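Local coordinates for CG4930 (Drosophila melanogaster, PDB 3ISM), which inhibits the nuclease EndoG by binding it directly in a protein-protein complex, at residues Gly285-Pro289 and Asp328-Tyr332; Glu320-Cys325 and Leu338-Tyr343. The protein carries 1 engineered substitution. Residue numbers count along the deposited sequence, not the author numbering.

Contact 1. Residues Gly285-Pro289 and Asp328-Tyr332; sequences GFYGP and DSDYY
A helix end can be met by a turn that offers one hydroxyl and one ring, and Y331, P289 and G285 make the case here. The first segment begins in the last turn of helix 267-287, helical through Y287; G288 then leaves it with phi/psi 124/102, and P289 takes the N-cap position of the next helix. Facing it, S329-Y332 form a type I beta turn. The backbones come closest at G285 and S329, with CA atoms 5.1 Å apart. S329 (chi1 t, extended backbone) donates from OG to G285 O at 2.7 Å, while the same OG accepts from Y331 N at 3.0 Å, an ST turn. Y331 (chi1 -86°, chi2 -95°) buries the most surface, lying along the turn that leaves the helix: P289 CD sits over one ring face, 3.7 Å from the centroid in a CH-pi contact, F286 O is at the ring edge, 3.3 Å from Y331 CE2, and Y331 OH reaches G288 CA at 3.3 Å. P289 CG also meets Y332 OH at 3.4 Å. The chain of CG8862 covers this corner: its R99 forms a salt bridge with D330 and a hydrogen bond with F286 O, and its F75 meets Y331 edge-to-face. The turn thus rests on the junction of helices 267-287 and 290-305, in the loop between helices 309-317 and 340-343.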
ATOM      1  N   GLY C 285      20.629   3.655  25.350  1.00 28.30           N
ATOM      2  CA  GLY C 285      19.541   2.693  25.156  1.00 27.75           C
ATOM      3  C   GLY C 285      18.986   2.638  23.736  1.00 27.26           C
ATOM      4  O   GLY C 285      18.347   1.658  23.362  1.00 27.15           O
ATOM      5  N   PHE C 286      19.227   3.687  22.949  1.00 26.89           N
ATOM      6  CA  PHE C 286      18.837   3.696  21.540  1.00 26.76           C
ATOM      7  C   PHE C 286      19.995   3.327  20.627  1.00 27.08           C
ATOM      8  O   PHE C 286      19.825   2.547  19.696  1.00 26.92           O
ATOM      9  CB  PHE C 286      18.255   5.045  21.111  1.00 26.26           C
ATOM     10  CG  PHE C 286      17.792   5.067  19.667  1.00 25.64           C
ATOM     11  CD1 PHE C 286      18.610   5.588  18.659  1.00 23.46           C
ATOM     12  CD2 PHE C 286      16.559   4.530  19.315  1.00 24.11           C
ATOM     13  CE1 PHE C 286      18.198   5.585  17.339  1.00 24.01           C
ATOM     14  CE2 PHE C 286      16.138   4.529  17.985  1.00 24.07           C
ATOM     15  CZ  PHE C 286      16.961   5.053  17.001  1.00 24.15           C
ATOM     16  N   TYR C 287      21.168   3.892  20.888  1.00 27.78           N
ATOM     17  CA  TYR C 287      22.314   3.695  19.994  1.00 28.61           C
ATOM     18  C   TYR C 287      23.078   2.396  20.225  1.00 29.04           C
ATOM     19  O   TYR C 287      23.911   2.014  19.410  1.00 28.92           O
ATOM     20  CB  TYR C 287      23.259   4.891  20.056  1.00 28.61           C
ATOM     21  CG  TYR C 287      22.642   6.145  19.498  1.00 28.77           C
ATOM     22  CD1 TYR C 287      22.246   7.176  20.337  1.00 28.33           C
ATOM     23  CD2 TYR C 287      22.437   6.292  18.131  1.00 29.27           C
ATOM     24  CE1 TYR C 287      21.666   8.319  19.842  1.00 29.40           C
ATOM     25  CE2 TYR C 287      21.866   7.440  17.620  1.00 29.42           C
ATOM     26  CZ  TYR C 287      21.484   8.451  18.484  1.00 29.47           C
ATOM     27  OH  TYR C 287      20.917   9.602  17.995  1.00 30.17           O
ATOM     28  N   GLY C 288      22.787   1.718  21.332  1.00 29.48           N
ATOM     29  CA  GLY C 288      23.469   0.478  21.658  1.00 30.21           C
ATOM     30  C   GLY C 288      24.109   0.567  23.021  1.00 30.83           C
ATOM     31  O   GLY C 288      25.179   1.163  23.164  1.00 30.86           O
ATOM     32  N   PRO C 289      23.461  -0.040  24.030  1.00 30.92           N
ATOM     33  CA  PRO C 289      23.846   0.144  25.417  1.00 30.97           C
ATOM     34  C   PRO C 289      24.915  -0.842  25.912  1.00 31.08           C
ATOM     35  O   PRO C 289      25.149  -0.923  27.112  1.00 30.58           O
ATOM     36  CB  PRO C 289      22.526  -0.067  26.160  1.00 30.92           C
ATOM     37  CG  PRO C 289      21.763  -1.058  25.310  1.00 30.75           C
ATOM     38  CD  PRO C 289      22.312  -0.961  23.897  1.00 31.05           C
ATOM     39  N   ASP C 328      13.642   0.384  29.556  1.00 30.45           N
ATOM     40  CA  ASP C 328      14.109   1.641  28.970  1.00 30.90           C
ATOM     41  C   ASP C 328      14.426   1.602  27.467  1.00 30.71           C
ATOM     42  O   ASP C 328      14.558   2.660  26.834  1.00 31.08           O
ATOM     43  CB  ASP C 328      15.294   2.225  29.775  1.00 31.25           C
ATOM     44  CG  ASP C 328      16.540   1.333  29.755  1.00 32.52           C
ATOM     45  OD1 ASP C 328      16.595   0.333  30.507  1.00 32.07           O
ATOM     46  OD2 ASP C 328      17.489   1.655  28.999  1.00 35.34           O
ATOM     47  N   SER C 329      14.515   0.403  26.893  1.00 29.72           N
ATOM     48  CA  SER C 329      15.119   0.248  25.565  1.00 28.81           C
ATOM     49  C   SER C 329      14.488  -0.839  24.667  1.00 28.12           C
ATOM     50  O   SER C 329      13.996  -1.868  25.154  1.00 27.67           O
ATOM     51  CB  SER C 329      16.615  -0.005  25.730  1.00 28.62           C
ATOM     52  OG  SER C 329      17.197  -0.500  24.549  1.00 29.37           O
ATOM     53  N   ASP C 330      14.527  -0.603  23.354  1.00 26.92           N
ATOM     54  CA  ASP C 330      14.012  -1.562  22.383  1.00 25.84           C
ATOM     55  C   ASP C 330      15.032  -2.627  22.007  1.00 25.90           C
ATOM     56  O   ASP C 330      14.785  -3.452  21.131  1.00 25.95           O
ATOM     57  CB  ASP C 330      13.410  -0.866  21.141  1.00 25.68           C
ATOM     58  CG  ASP C 330      14.449  -0.217  20.224  1.00 23.95           C
ATOM     59  OD1 ASP C 330      14.029   0.262  19.142  1.00 23.17           O
ATOM     60  OD2 ASP C 330      15.658  -0.169  20.555  1.00 21.81           O
ATOM     61  N   TYR C 331      16.180  -2.616  22.681  1.00 26.03           N
ATOM     62  CA  TYR C 331      17.156  -3.702  22.557  1.00 25.89           C
ATOM     63  C   TYR C 331      16.722  -4.942  23.334  1.00 26.19           C
ATOM     64  O   TYR C 331      17.356  -5.998  23.215  1.00 25.81           O
ATOM     65  CB  TYR C 331      18.528  -3.255  23.051  1.00 25.91           C
ATOM     66  CG  TYR C 331      19.348  -2.558  22.011  1.00 24.90           C
ATOM     67  CD1 TYR C 331      20.265  -3.261  21.249  1.00 25.18           C
ATOM     68  CD2 TYR C 331      19.207  -1.191  21.787  1.00 24.98           C
ATOM     69  CE1 TYR C 331      21.033  -2.625  20.280  1.00 25.70           C
ATOM     70  CE2 TYR C 331      19.972  -0.539  20.826  1.00 25.02           C
ATOM     71  CZ  TYR C 331      20.877  -1.263  20.076  1.00 25.43           C
ATOM     72  OH  TYR C 331      21.635  -0.636  19.123  1.00 26.23           O
ATOM     73  N   TYR C 332      15.643  -4.808  24.114  1.00 26.22           N
ATOM     74  CA  TYR C 332      15.184  -5.861  25.008  1.00 27.29           C
ATOM     75  C   TYR C 332      13.662  -6.097  25.001  1.00 27.54           C
ATOM     76  O   TYR C 332      12.889  -5.229  24.583  1.00 27.83           O
ATOM     77  CB  TYR C 332      15.637  -5.542  26.436  1.00 27.69           C
ATOM     78  CG  TYR C 332      17.086  -5.128  26.541  1.00 28.90           C
ATOM     79  CD1 TYR C 332      17.448  -3.778  26.573  1.00 29.05           C
ATOM     80  CD2 TYR C 332      18.099  -6.084  26.568  1.00 29.56           C
ATOM     81  CE1 TYR C 332      18.777  -3.393  26.680  1.00 29.21           C
ATOM     82  CE2 TYR C 332      19.434  -5.706  26.663  1.00 30.20           C
ATOM     83  CZ  TYR C 332      19.766  -4.362  26.715  1.00 29.10           C
ATOM     84  OH  TYR C 332      21.088  -3.994  26.797  1.00 28.95           O
TER

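Contact 2. Residues Glu320-Cys325 and Leu338-Tyr343; sequences ELGPSC and LPFEFY
Two irregular segments can fit closely when each supplies a hollow where the other has a bump. E320, with left-handed backbone angles (55/56), is the C-prime residue of a Schellman motif ending helix 309-317; beyond it the chain runs L321-G322-P323 and becomes extended through S324 and C325. Opposite lies L338, then P339 at the centre of an inverse gamma turn, then the weakly bonded helix 340-343. The CA pairs nearest one another are G322-F342 (6.8 Å), P323-P339 (6.5 Å) and C325-L338 (6.7 Å), so the segments run in opposite senses. The principal hollow is at G322, where a CB would collide with both aromatic side chains. F342 (chi1 t) brings CE2 to 3.4 Å from G322 CA, and Y343 (chi1 m) places OH 2.8 Å from G322 N, accepting its hydrogen bond. The E320 side chain flanks that hydroxyl, E320 CG lying 3.5 Å from Y343 OH, while its carboxylate pairs with R327. P323 is the answering bump: its CD covers one face of F342, 3.7 Å from the ring centroid in a CH-pi contact, and its CB meets P339 CB at 3.9 Å. Farther along, C325 SG in the conformer given rests against the notch formed by L338 CD2 (3.7 Å) and P339 CD (4.1 Å). P323 and F342 both also meet F297 of helix 290-305. Here a Schellman helix end leads into a glycine-proline loop packed against the short helix 340-343 through F342 and Y343 and against helix 290-305, probably in a second copy of the Ku C-terminal-like helical unit found earlier in the chain.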
ATOM      1  N   GLU C 320      17.370   4.629  38.838  1.00 30.56           N
ATOM      2  CA  GLU C 320      17.508   3.445  37.981  1.00 30.90           C
ATOM      3  C   GLU C 320      18.581   3.641  36.896  1.00 30.71           C
ATOM      4  O   GLU C 320      18.310   3.513  35.703  1.00 30.73           O
ATOM      5  CB  GLU C 320      16.147   3.096  37.365  1.00 31.09           C
ATOM      6  CG  GLU C 320      15.972   1.648  36.908  1.00 31.96           C
ATOM      7  CD  GLU C 320      14.642   1.425  36.194  1.00 31.82           C
ATOM      8  OE1 GLU C 320      13.583   1.804  36.759  1.00 30.99           O
ATOM      9  OE2 GLU C 320      14.661   0.865  35.067  1.00 33.56           O
ATOM     10  N   LEU C 321      19.800   3.962  37.317  1.00 30.51           N
ATOM     11  CA  LEU C 321      20.870   4.272  36.366  1.00 30.25           C
ATOM     12  C   LEU C 321      21.786   3.084  36.099  1.00 30.24           C
ATOM     13  O   LEU C 321      22.928   3.236  35.656  1.00 30.03           O
ATOM     14  CB  LEU C 321      21.652   5.518  36.800  1.00 30.13           C
ATOM     15  CG  LEU C 321      20.778   6.783  36.862  1.00 30.30           C
ATOM     16  CD1 LEU C 321      21.612   8.020  37.178  1.00 29.03           C
ATOM     17  CD2 LEU C 321      19.950   6.977  35.565  1.00 28.81           C
ATOM     18  N   GLY C 322      21.255   1.894  36.351  1.00 30.34           N
ATOM     19  CA  GLY C 322      21.974   0.658  36.099  1.00 30.61           C
ATOM     20  C   GLY C 322      21.951   0.279  34.638  1.00 30.78           C
ATOM     21  O   GLY C 322      21.646   1.119  33.787  1.00 30.89           O
ATOM     22  N   PRO C 323      22.291  -0.986  34.339  1.00 30.81           N
ATOM     23  CA  PRO C 323      22.272  -1.521  32.987  1.00 30.95           C
ATOM     24  C   PRO C 323      20.971  -1.207  32.260  1.00 30.97           C
ATOM     25  O   PRO C 323      19.900  -1.168  32.884  1.00 31.06           O
ATOM     26  CB  PRO C 323      22.412  -3.031  33.210  1.00 30.99           C
ATOM     27  CG  PRO C 323      23.233  -3.134  34.453  1.00 30.93           C
ATOM     28  CD  PRO C 323      22.740  -1.997  35.318  1.00 31.11           C
ATOM     29  N   SER C 324      21.071  -0.942  30.959  1.00 30.81           N
ATOM     30  CA  SER C 324      19.881  -0.722  30.134  1.00 30.68           C
ATOM     31  C   SER C 324      19.088  -2.018  29.999  1.00 30.34           C
ATOM     32  O   SER C 324      19.685  -3.099  29.933  1.00 30.36           O
ATOM     33  CB  SER C 324      20.286  -0.213  28.761  1.00 30.60           C
ATOM     34  OG  SER C 324      19.153   0.180  28.011  1.00 31.82           O
ATOM     35  N   CYS C 325      17.756  -1.907  29.959  1.00 30.16           N
ATOM     36  CA  CYS C 325      16.891  -3.089  29.862  0.50 29.64           C
ATOM     37  C   CYS C 325      15.538  -2.797  29.198  1.00 30.01           C
ATOM     38  O   CYS C 325      15.312  -1.688  28.688  1.00 30.12           O
ATOM     39  CB  CYS C 325      16.715  -3.751  31.239  0.50 29.70           C
ATOM     40  SG  CYS C 325      15.696  -2.843  32.390  0.50 27.18           S
ATOM     41  N   LEU C 338      16.087  -9.240  33.933  1.00 32.20           N
ATOM     42  CA  LEU C 338      16.264  -7.890  34.468  1.00 32.59           C
ATOM     43  C   LEU C 338      17.542  -7.808  35.324  1.00 32.81           C
ATOM     44  O   LEU C 338      17.966  -8.815  35.907  1.00 32.59           O
ATOM     45  CB  LEU C 338      15.023  -7.465  35.267  1.00 32.62           C
ATOM     46  CG  LEU C 338      13.755  -7.105  34.474  1.00 32.68           C
ATOM     47  CD1 LEU C 338      12.501  -7.311  35.314  1.00 32.54           C
ATOM     48  CD2 LEU C 338      13.807  -5.685  33.935  1.00 32.05           C
ATOM     49  N   PRO C 339      18.160  -6.611  35.410  1.00 33.05           N
ATOM     50  CA  PRO C 339      19.433  -6.510  36.115  1.00 33.21           C
ATOM     51  C   PRO C 339      19.265  -6.218  37.613  1.00 33.32           C
ATOM     52  O   PRO C 339      19.746  -5.189  38.102  1.00 33.53           O
ATOM     53  CB  PRO C 339      20.123  -5.340  35.405  1.00 33.00           C
ATOM     54  CG  PRO C 339      18.989  -4.476  34.898  1.00 33.45           C
ATOM     55  CD  PRO C 339      17.725  -5.301  34.890  1.00 33.16           C
ATOM     56  N   PHE C 340      18.595  -7.122  38.328  1.00 33.27           N
ATOM     57  CA  PHE C 340      18.357  -6.950  39.762  1.00 33.42           C
ATOM     58  C   PHE C 340      19.680  -6.904  40.519  1.00 33.25           C
ATOM     59  O   PHE C 340      19.866  -6.073  41.410  1.00 33.25           O
ATOM     60  CB  PHE C 340      17.498  -8.091  40.330  1.00 33.84           C
ATOM     61  CG  PHE C 340      16.137  -8.216  39.704  1.00 34.26           C
ATOM     62  CD1 PHE C 340      15.157  -7.251  39.926  1.00 35.19           C
ATOM     63  CD2 PHE C 340      15.823  -9.324  38.919  1.00 35.43           C
ATOM     64  CE1 PHE C 340      13.886  -7.373  39.349  1.00 36.10           C
ATOM     65  CE2 PHE C 340      14.551  -9.464  38.341  1.00 36.00           C
ATOM     66  CZ  PHE C 340      13.581  -8.485  38.557  1.00 35.48           C
ATOM     67  N   GLU C 341      20.591  -7.793  40.120  1.00 33.06           N
ATOM     68  CA  GLU C 341      21.857  -8.059  40.813  1.00 33.09           C
ATOM     69  C   GLU C 341      22.789  -6.847  40.899  1.00 32.70           C
ATOM     70  O   GLU C 341      23.526  -6.703  41.879  1.00 32.59           O
ATOM     71  CB  GLU C 341      22.604  -9.246  40.164  1.00 33.29           C
ATOM     72  CG  GLU C 341      21.718 -10.374  39.583  1.00 34.14           C
ATOM     73  CD  GLU C 341      21.109 -10.029  38.207  1.00 35.74           C
ATOM     74  OE1 GLU C 341      21.785  -9.372  37.377  1.00 35.45           O
ATOM     75  OE2 GLU C 341      19.947 -10.421  37.955  1.00 36.15           O
ATOM     76  N   PHE C 342      22.763  -5.994  39.869  1.00 32.28           N
ATOM     77  CA  PHE C 342      23.585  -4.774  39.823  1.00 31.95           C
ATOM     78  C   PHE C 342      23.337  -3.848  41.018  1.00 31.95           C
ATOM     79  O   PHE C 342      24.275  -3.273  41.575  1.00 31.84           O
ATOM     80  CB  PHE C 342      23.352  -4.001  38.509  1.00 31.91           C
ATOM     81  CG  PHE C 342      23.919  -2.597  38.517  1.00 31.45           C
ATOM     82  CD1 PHE C 342      25.245  -2.373  38.184  1.00 30.70           C
ATOM     83  CD2 PHE C 342      23.125  -1.508  38.869  1.00 30.98           C
ATOM     84  CE1 PHE C 342      25.773  -1.096  38.200  1.00 30.35           C
ATOM     85  CE2 PHE C 342      23.647  -0.232  38.893  1.00 31.00           C
ATOM     86  CZ  PHE C 342      24.980  -0.024  38.553  1.00 31.03           C
ATOM     87  N   TYR C 343      22.067  -3.710  41.394  1.00 31.85           N
ATOM     88  CA  TYR C 343      21.657  -2.795  42.452  1.00 31.99           C
ATOM     89  C   TYR C 343      21.810  -3.403  43.841  1.00 31.97           C
ATOM     90  O   TYR C 343      21.818  -2.675  44.834  1.00 31.82           O
ATOM     91  CB  TYR C 343      20.200  -2.369  42.255  1.00 31.84           C
ATOM     92  CG  TYR C 343      19.936  -1.651  40.961  1.00 32.13           C
ATOM     93  CD1 TYR C 343      19.526  -2.351  39.830  1.00 31.14           C
ATOM     94  CD2 TYR C 343      20.103  -0.271  40.860  1.00 32.41           C
ATOM     95  CE1 TYR C 343      19.285  -1.705  38.642  1.00 31.97           C
ATOM     96  CE2 TYR C 343      19.874   0.390  39.659  1.00 31.70           C
ATOM     97  CZ  TYR C 343      19.460  -0.336  38.555  1.00 31.88           C
ATOM     98  OH  TYR C 343      19.209   0.297  37.356  1.00 31.74           O
TER

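Along the chain the segments alternate, 285-289, 320-325, 328-332, 338-343, so one long loop serves both contacts, whose centres are 13 Å apart. S324, which faces away from 338-343 in contact 2, joins them: S324 CB lies 3.4 Å from P289 CB, S324 OG lies 3.4 Å from S329 CB, and S324 O lies 3.4 Å from Y332 CE1. D328 hydrogen-bonds S324 OG and C325 N, tying the two parts of the loop together. The contacts differ in surroundings. Contact 1 meets the chain of CG8862, with the side chain of D330 about 8 Å from a bound magnesium ion, whereas contact 2 touches no other protein chain of the assembly.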